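PDB 6HVG: alternansucrase from Leuconostoc mesenteroides, which is a large multidomain member of glycoside hydrolase family 70, combining a barrel-type domain that belongs to this family with choline-binding and putative cell-wall-binding repeats. Local coordinates for residues 926-932 and 970-976; 937-943 and 962-968. All coordinates share one frame; numbering follows the deposited sequence.

Contact 1. Residues 926-932 and 970-976; sequences KTITLHM and GDLIFHK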
loop_
_atom_site.group_PDB
_atom_site.type_symbol
_atom_site.label_atom_id
_atom_site.label_comp_id
_atom_site.label_asym_id
_atom_site.label_seq_id
_atom_site.Cartn_x
_atom_site.Cartn_y
_atom_site.Cartn_z
ATOM N N LYS A 926 -10.710 -25.619 41.172
ATOM C CA LYS A 926 -9.587 -25.597 40.216
ATOM C C LYS A 926 -8.226 -25.214 40.790
ATOM O O LYS A 926 -8.110 -24.272 41.574
ATOM C CB LYS A 926 -9.891 -24.651 39.054
ATOM C CG LYS A 926 -8.918 -24.783 37.886
ATOM C CD LYS A 926 -8.926 -26.164 37.266
ATOM C CE LYS A 926 -8.169 -26.213 35.942
ATOM N NZ LYS A 926 -8.235 -27.594 35.388
ATOM N N THR A 927 -7.204 -25.951 40.359
ATOM C CA THR A 927 -5.815 -25.685 40.707
ATOM C C THR A 927 -4.989 -25.529 39.443
ATOM O O THR A 927 -5.112 -26.321 38.505
ATOM C CB THR A 927 -5.209 -26.839 41.510
ATOM O OG1 THR A 927 -5.082 -27.987 40.670
ATOM C CG2 THR A 927 -6.106 -27.161 42.671
ATOM N N ILE A 928 -4.136 -24.515 39.420
ATOM C CA ILE A 928 -3.255 -24.289 38.274
ATOM C C ILE A 928 -1.799 -24.472 38.675
ATOM O O ILE A 928 -1.347 -23.926 39.671
ATOM C CB ILE A 928 -3.519 -22.911 37.643
ATOM C CG1 ILE A 928 -4.798 -22.996 36.819
ATOM C CG2 ILE A 928 -2.372 -22.483 36.743
ATOM C CD1 ILE A 928 -5.254 -21.666 36.292
ATOM N N THR A 929 -1.069 -25.249 37.877
ATOM C CA THR A 929 0.265 -25.703 38.265
ATOM C C THR A 929 1.402 -25.328 37.308
ATOM O O THR A 929 1.293 -25.444 36.088
ATOM C CB THR A 929 0.295 -27.228 38.436
ATOM O OG1 THR A 929 -0.779 -27.630 39.288
ATOM C CG2 THR A 929 1.593 -27.644 39.059
ATOM N N LEU A 930 2.497 -24.888 37.908
ATOM C CA LEU A 930 3.766 -24.682 37.224
ATOM C C LEU A 930 4.729 -25.802 37.582
ATOM O O LEU A 930 5.202 -25.873 38.695
ATOM C CB LEU A 930 4.395 -23.364 37.659
ATOM C CG LEU A 930 3.909 -22.056 37.033
ATOM C CD1 LEU A 930 4.603 -20.887 37.700
ATOM C CD2 LEU A 930 4.150 -22.024 35.535
ATOM N N HIS A 931 5.041 -26.670 36.632
ATOM C CA HIS A 931 5.991 -27.744 36.895
ATOM C C HIS A 931 7.427 -27.197 36.759
ATOM O O HIS A 931 8.078 -27.320 35.716
ATOM C CB HIS A 931 5.746 -28.950 35.962
ATOM C CG HIS A 931 4.358 -29.494 36.029
ATOM N ND1 HIS A 931 3.351 -29.062 35.193
ATOM C CD2 HIS A 931 3.809 -30.423 36.840
ATOM C CE1 HIS A 931 2.237 -29.703 35.488
ATOM N NE2 HIS A 931 2.490 -30.534 36.485
ATOM N N MET A 932 7.905 -26.607 37.848
ATOM C CA MET A 932 9.244 -26.034 37.925
ATOM C C MET A 932 10.345 -27.084 37.812
ATOM O O MET A 932 11.497 -26.735 37.608
ATOM C CB MET A 932 9.423 -25.308 39.256
ATOM C CG MET A 932 8.553 -24.072 39.430
ATOM S SD MET A 932 9.041 -22.737 38.325
ATOM C CE MET A 932 7.766 -22.845 37.137
ATOM N N GLY A 970 8.149 -30.784 42.862
ATOM C CA GLY A 970 8.664 -29.560 42.258
ATOM C C GLY A 970 7.595 -28.697 41.618
ATOM O O GLY A 970 7.898 -27.871 40.782
ATOM N N ASP A 971 6.333 -28.894 41.983
ATOM C CA ASP A 971 5.252 -28.101 41.406
ATOM C C ASP A 971 4.821 -26.972 42.345
ATOM O O ASP A 971 4.668 -27.169 43.553
ATOM C CB ASP A 971 4.047 -28.999 41.057
ATOM C CG ASP A 971 4.442 -30.234 40.284
ATOM O OD1 ASP A 971 5.522 -30.214 39.653
ATOM O OD2 ASP A 971 3.694 -31.230 40.300
ATOM N N LEU A 972 4.614 -25.794 41.759
ATOM C CA LEU A 972 4.003 -24.676 42.464
ATOM C C LEU A 972 2.515 -24.763 42.211
ATOM O O LEU A 972 2.095 -24.614 41.061
ATOM C CB LEU A 972 4.477 -23.347 41.909
ATOM C CG LEU A 972 5.881 -22.868 42.245
ATOM C CD1 LEU A 972 6.081 -21.514 41.592
ATOM C CD2 LEU A 972 6.078 -22.777 43.747
ATOM N N ILE A 973 1.711 -24.990 43.255
ATOM C CA ILE A 973 0.262 -25.143 43.060
ATOM C C ILE A 973 -0.458 -23.815 43.333
ATOM O O ILE A 973 -0.174 -23.132 44.312
ATOM C CB ILE A 973 -0.351 -26.256 43.934
ATOM C CG1 ILE A 973 0.569 -27.490 44.018
ATOM C CG2 ILE A 973 -1.732 -26.629 43.395
ATOM C CD1 ILE A 973 0.570 -28.363 42.791
ATOM N N PHE A 974 -1.394 -23.460 42.459
ATOM C CA PHE A 974 -2.151 -22.222 42.594
ATOM C C PHE A 974 -3.645 -22.517 42.587
ATOM O O PHE A 974 -4.104 -23.413 41.879
ATOM C CB PHE A 974 -1.846 -21.261 41.443
ATOM C CG PHE A 974 -0.442 -20.724 41.440
ATOM C CD1 PHE A 974 0.587 -21.452 40.873
ATOM C CD2 PHE A 974 -0.155 -19.480 42.000
ATOM C CE1 PHE A 974 1.879 -20.950 40.856
ATOM C CE2 PHE A 974 1.137 -18.966 41.987
ATOM C CZ PHE A 974 2.155 -19.700 41.416
ATOM N N HIS A 975 -4.389 -21.741 43.370
ATOM C CA HIS A 975 -5.835 -21.921 43.527
ATOM C C HIS A 975 -6.554 -20.637 43.125
ATOM O O HIS A 975 -5.908 -19.611 42.874
ATOM C CB HIS A 975 -6.172 -22.281 44.985
ATOM C CG HIS A 975 -5.424 -23.470 45.506
ATOM N ND1 HIS A 975 -5.899 -24.757 45.389
ATOM C CD2 HIS A 975 -4.229 -23.566 46.138
ATOM C CE1 HIS A 975 -5.030 -25.597 45.921
ATOM N NE2 HIS A 975 -4.007 -24.901 46.383
ATOM N N LYS A 976 -7.886 -20.681 43.122
ATOM C CA LYS A 976 -8.696 -19.488 42.875
ATOM C C LYS A 976 -8.293 -18.385 43.849
ATOM O O LYS A 976 -8.091 -17.243 43.464
ATOM C CB LYS A 976 -10.194 -19.807 43.003
ATOM C CG LYS A 976 -11.135 -18.641 42.695
ATOM C CD LYS A 976 -12.600 -19.001 42.928
ATOM C CE LYS A 976 -13.534 -17.861 42.540
ATOM N NZ LYS A 976 -13.484 -16.727 43.520
#

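Contact 2. Residues 937-943 and 962-968; sequences KNQLYRA and PTLRTND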
loop_
_atom_site.group_PDB
_atom_site.type_symbol
_atom_site.label_atom_id
_atom_site.label_comp_id
_atom_site.label_asym_id
_atom_site.label_seq_id
_atom_site.Cartn_x
_atom_site.Cartn_y
_atom_site.Cartn_z
ATOM N N LYS A 937 12.890 -29.477 43.860
ATOM C CA LYS A 937 11.990 -30.018 44.872
ATOM C C LYS A 937 12.076 -29.165 46.118
ATOM O O LYS A 937 13.162 -28.729 46.513
ATOM C CB LYS A 937 12.332 -31.471 45.229
ATOM C CG LYS A 937 12.437 -32.420 44.053
ATOM C CD LYS A 937 12.729 -33.847 44.489
ATOM C CE LYS A 937 12.694 -34.797 43.300
ATOM N NZ LYS A 937 13.376 -36.083 43.569
ATOM N N ASN A 938 10.906 -28.911 46.717
ATOM C CA ASN A 938 10.789 -28.251 48.039
ATOM C C ASN A 938 11.359 -26.823 48.138
ATOM O O ASN A 938 11.446 -26.250 49.207
ATOM C CB ASN A 938 11.401 -29.157 49.102
ATOM C CG ASN A 938 10.759 -30.543 49.103
ATOM O OD1 ASN A 938 11.436 -31.552 48.886
ATOM N ND2 ASN A 938 9.442 -30.589 49.282
ATOM N N GLN A 939 11.674 -26.237 46.995
ATOM C CA GLN A 939 12.305 -24.932 46.928
ATOM C C GLN A 939 11.301 -23.787 47.105
ATOM O O GLN A 939 10.143 -23.896 46.718
ATOM C CB GLN A 939 12.988 -24.786 45.569
ATOM C CG GLN A 939 13.837 -23.543 45.429
ATOM C CD GLN A 939 14.980 -23.738 44.461
ATOM O OE1 GLN A 939 15.097 -24.778 43.808
ATOM N NE2 GLN A 939 15.835 -22.733 44.367
ATOM N N LEU A 940 11.767 -22.681 47.670
ATOM C CA LEU A 940 10.949 -21.489 47.823
ATOM C C LEU A 940 11.098 -20.633 46.598
ATOM O O LEU A 940 12.226 -20.366 46.144
ATOM C CB LEU A 940 11.369 -20.692 49.052
ATOM C CG LEU A 940 10.347 -19.670 49.555
ATOM C CD1 LEU A 940 9.118 -20.378 50.115
ATOM C CD2 LEU A 940 10.925 -18.761 50.625
ATOM N N TYR A 941 9.959 -20.213 46.055
ATOM C CA TYR A 941 9.916 -19.322 44.900
ATOM C C TYR A 941 9.201 -18.007 45.280
ATOM O O TYR A 941 8.344 -17.995 46.149
ATOM C CB TYR A 941 9.208 -20.009 43.727
ATOM C CG TYR A 941 10.090 -20.940 42.934
ATOM C CD1 TYR A 941 10.432 -22.192 43.417
ATOM C CD2 TYR A 941 10.584 -20.571 41.694
ATOM C CE1 TYR A 941 11.253 -23.032 42.695
ATOM C CE2 TYR A 941 11.400 -21.413 40.964
ATOM C CZ TYR A 941 11.733 -22.642 41.477
ATOM O OH TYR A 941 12.556 -23.455 40.739
ATOM N N ARG A 942 9.596 -16.908 44.639
ATOM C CA ARG A 942 8.956 -15.608 44.841
ATOM C C ARG A 942 8.564 -14.956 43.529
ATOM O O ARG A 942 9.218 -15.149 42.512
ATOM C CB ARG A 942 9.871 -14.655 45.615
ATOM C CG ARG A 942 11.173 -14.231 44.929
ATOM C CD ARG A 942 11.028 -12.971 44.102
ATOM N NE ARG A 942 12.322 -12.448 43.654
ATOM C CZ ARG A 942 12.466 -11.350 42.913
ATOM N NH1 ARG A 942 11.402 -10.672 42.479
ATOM N NH2 ARG A 942 13.674 -10.907 42.590
ATOM N N ALA A 943 7.487 -14.185 43.563
ATOM C CA ALA A 943 6.979 -13.514 42.378
ATOM C C ALA A 943 7.906 -12.412 41.897
ATOM O O ALA A 943 8.447 -11.677 42.689
ATOM C CB ALA A 943 5.588 -12.945 42.665
ATOM N N PRO A 962 5.973 -11.744 47.603
ATOM C CA PRO A 962 5.373 -12.924 48.189
ATOM C C PRO A 962 6.091 -14.161 47.750
ATOM O O PRO A 962 6.459 -14.276 46.595
ATOM C CB PRO A 962 3.960 -12.964 47.613
ATOM C CG PRO A 962 3.889 -11.933 46.573
ATOM C CD PRO A 962 5.065 -11.037 46.693
ATOM N N THR A 963 6.296 -15.087 48.674
ATOM C CA THR A 963 6.955 -16.345 48.385
ATOM C C THR A 963 5.918 -17.420 48.299
ATOM O O THR A 963 4.834 -17.291 48.810
ATOM C CB THR A 963 7.958 -16.745 49.485
ATOM O OG1 THR A 963 7.259 -16.899 50.713
ATOM C CG2 THR A 963 9.046 -15.668 49.651
ATOM N N LEU A 964 6.282 -18.495 47.641
ATOM C CA LEU A 964 5.475 -19.677 47.583
ATOM C C LEU A 964 6.469 -20.812 47.421
ATOM O O LEU A 964 7.476 -20.673 46.702
ATOM C CB LEU A 964 4.518 -19.600 46.403
ATOM C CG LEU A 964 3.620 -20.840 46.214
ATOM C CD1 LEU A 964 3.009 -21.361 47.507
ATOM C CD2 LEU A 964 2.519 -20.525 45.209
ATOM N N ARG A 965 6.224 -21.927 48.106
ATOM C CA ARG A 965 7.163 -23.043 48.100
ATOM C C ARG A 965 6.639 -24.198 47.252
ATOM O O ARG A 965 5.460 -24.531 47.315
ATOM C CB ARG A 965 7.440 -23.533 49.513
ATOM C CG ARG A 965 8.609 -24.499 49.581
ATOM C CD ARG A 965 8.889 -24.932 51.024
ATOM N NE ARG A 965 9.595 -23.870 51.737
ATOM C CZ ARG A 965 10.909 -23.615 51.636
ATOM N NH1 ARG A 965 11.709 -24.371 50.884
ATOM N NH2 ARG A 965 11.439 -22.591 52.308
ATOM N N THR A 966 7.536 -24.809 46.480
ATOM C CA THR A 966 7.214 -25.956 45.631
ATOM C C THR A 966 7.128 -27.226 46.476
ATOM O O THR A 966 7.742 -27.301 47.540
ATOM C CB THR A 966 8.277 -26.158 44.536
ATOM O OG1 THR A 966 9.545 -26.371 45.128
ATOM C CG2 THR A 966 8.399 -24.946 43.655
ATOM N N ASN A 967 6.394 -28.223 45.988
ATOM C CA ASN A 967 6.258 -29.496 46.696
ATOM C C ASN A 967 7.407 -30.486 46.433
ATOM O O ASN A 967 8.457 -30.109 45.910
ATOM C CB ASN A 967 4.910 -30.122 46.336
ATOM C CG ASN A 967 4.864 -30.620 44.912
ATOM O OD1 ASN A 967 5.892 -30.910 44.296
ATOM N ND2 ASN A 967 3.657 -30.717 44.373
ATOM N N ASP A 968 7.211 -31.744 46.825
ATOM C CA ASP A 968 8.228 -32.790 46.656
ATOM C C ASP A 968 8.535 -33.018 45.179
ATOM O O ASP A 968 9.698 -33.150 44.798
ATOM C CB ASP A 968 7.768 -34.109 47.288
ATOM C CG ASP A 968 8.892 -34.842 47.992
ATOM O OD1 ASP A 968 10.045 -34.804 47.511
ATOM O OD2 ASP A 968 8.602 -35.474 49.038
#

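Contact 1. Residues 926-932 and 970-976
Ile928 faces Phe974, and Leu930 faces Leu972, as hydrogen-bonded antiparallel pairs; the axes of the two short strands come within 4.5 Å, with N-to-C directions 155° apart. Each pair is joined in both directions: Ile928 N donates to Phe974 O at 2.7 Å, Leu930 N to Leu972 O at 3.2 Å, and the reciprocal bonds return from Phe974 N and Leu972 N. The Leu930 N bond is nearly straight, 168° at the hydrogen, with its donor in the carbonyl plane of Leu972. Between and beyond lie the non-hydrogen-bonded pairs Thr929–Ile973 and His931–Asp971.

Alternation gives the pair two unlike faces. On that of Ile928, Leu930, Leu972 and Phe974, Leu930 CD1 reaches Phe974 CE1 at 4.2 Å, and Ile928 O sits at the edge of the Phe974 ring, in its plane. Met932, just past the strand end, packs its CG 4.1 Å from Leu972 CG. Trp1007 meets the Phe974 ring in a T-shaped, edge-to-face contact, and Val884 and Ile913 of neighbouring strands add to the apolar cover. The other face carries Thr929, His931, Asp971 and Ile973. Thr929 CG2, held anti to the backbone N, comes to 3.4 Å from Asp971 CB and also lies over a face of the His931 ring, near its rim. Asp971 OD1 meets that ring obliquely at His931 CD2, 3.3 Å away, the ring and carboxylate planes 80° apart. His931 NE2 lies 4.1 Å from Asp971 OD2, near but not touching.

One apolar face turned to other strands and one more polar face define an amphipathic two-stranded antiparallel sheet, consistent with a layer of the all-beta domain C of this family.

Contact 2. Residues 937-943 and 962-968
Arg965 reaches across to Asn938 and folds back over Leu940. Its CG is anti to the backbone N and the chain bends at chi3 (-77°), which lets NH1 donate a hydrogen bond to Asn938 O; that oxygen lies in the guanidinium plane, and NH1 in turn lies in the carbonyl plane of Asn938. Leu940 CB covers one guanidinium face, 3.7 Å above the plane and toward its rim. The two side chains cross at about a right angle, with Leu940 CD1 3.6 Å from Arg965 CB, while the other branch, CD2, meets Thr963 CG2 at 3.7 Å. Leu940 is thus wedged between the residues that flank Leu964.

Just past the strand, Thr966 points toward the partner segment and sets OG1 between its backbone N and carbonyl carbon (chi1 59°), where it hydrogen-bonds to His936 O; the same rotation carries CG2 to 3.4 Å from Tyr941 CD1, oblique to the ring. Its backbone is fixed as well, Thr966 N donating to Gln939 O at 2.8 Å along an almost straight path. Arg942, on the same face as Arg965 and bent at chi2, leads its end away from the partner strand, forming a salt bridge through NE with Asp958 and hydrogen bonds through NH1 with Ala943 O and Tyr955 O.

In the backbone, Tyr941 and Leu964 exchange two hydrogen bonds, and Ala943 N donates to Pro962 O at 3.2 Å. Strand 940-947 also pairs with 1003-1009, and 962-965 with 977-982, so this is an interior junction of a larger antiparallel sheet, consistent with the beta-sandwich of domain C in this family.

In the fold
Contact 2 falls entirely within the 37 residues separating the two segments of contact 1, with strand 940-947 following 927-931 and strand 971-975 following 962-965. The centres of the contacts are 11 Å apart, and the two strand pairs belong to different antiparallel sheets that meet through side chains. Leu972 CD2 touches Thr966 CG2, Met932 SD lies 3.8 Å from Tyr941 CE2, and Phe974 CE2 is 3.8 Å from Leu964 CD2, so the apolar face of contact 1 packs against the Tyr941 and Leu964 side of contact 2. The centres of contacts 1 and 2 lie about 48 and 52 Å from the centre of the chain, and none of their residues is among the calcium ligands Glu575, Asp581, Asn625 and Asp1159.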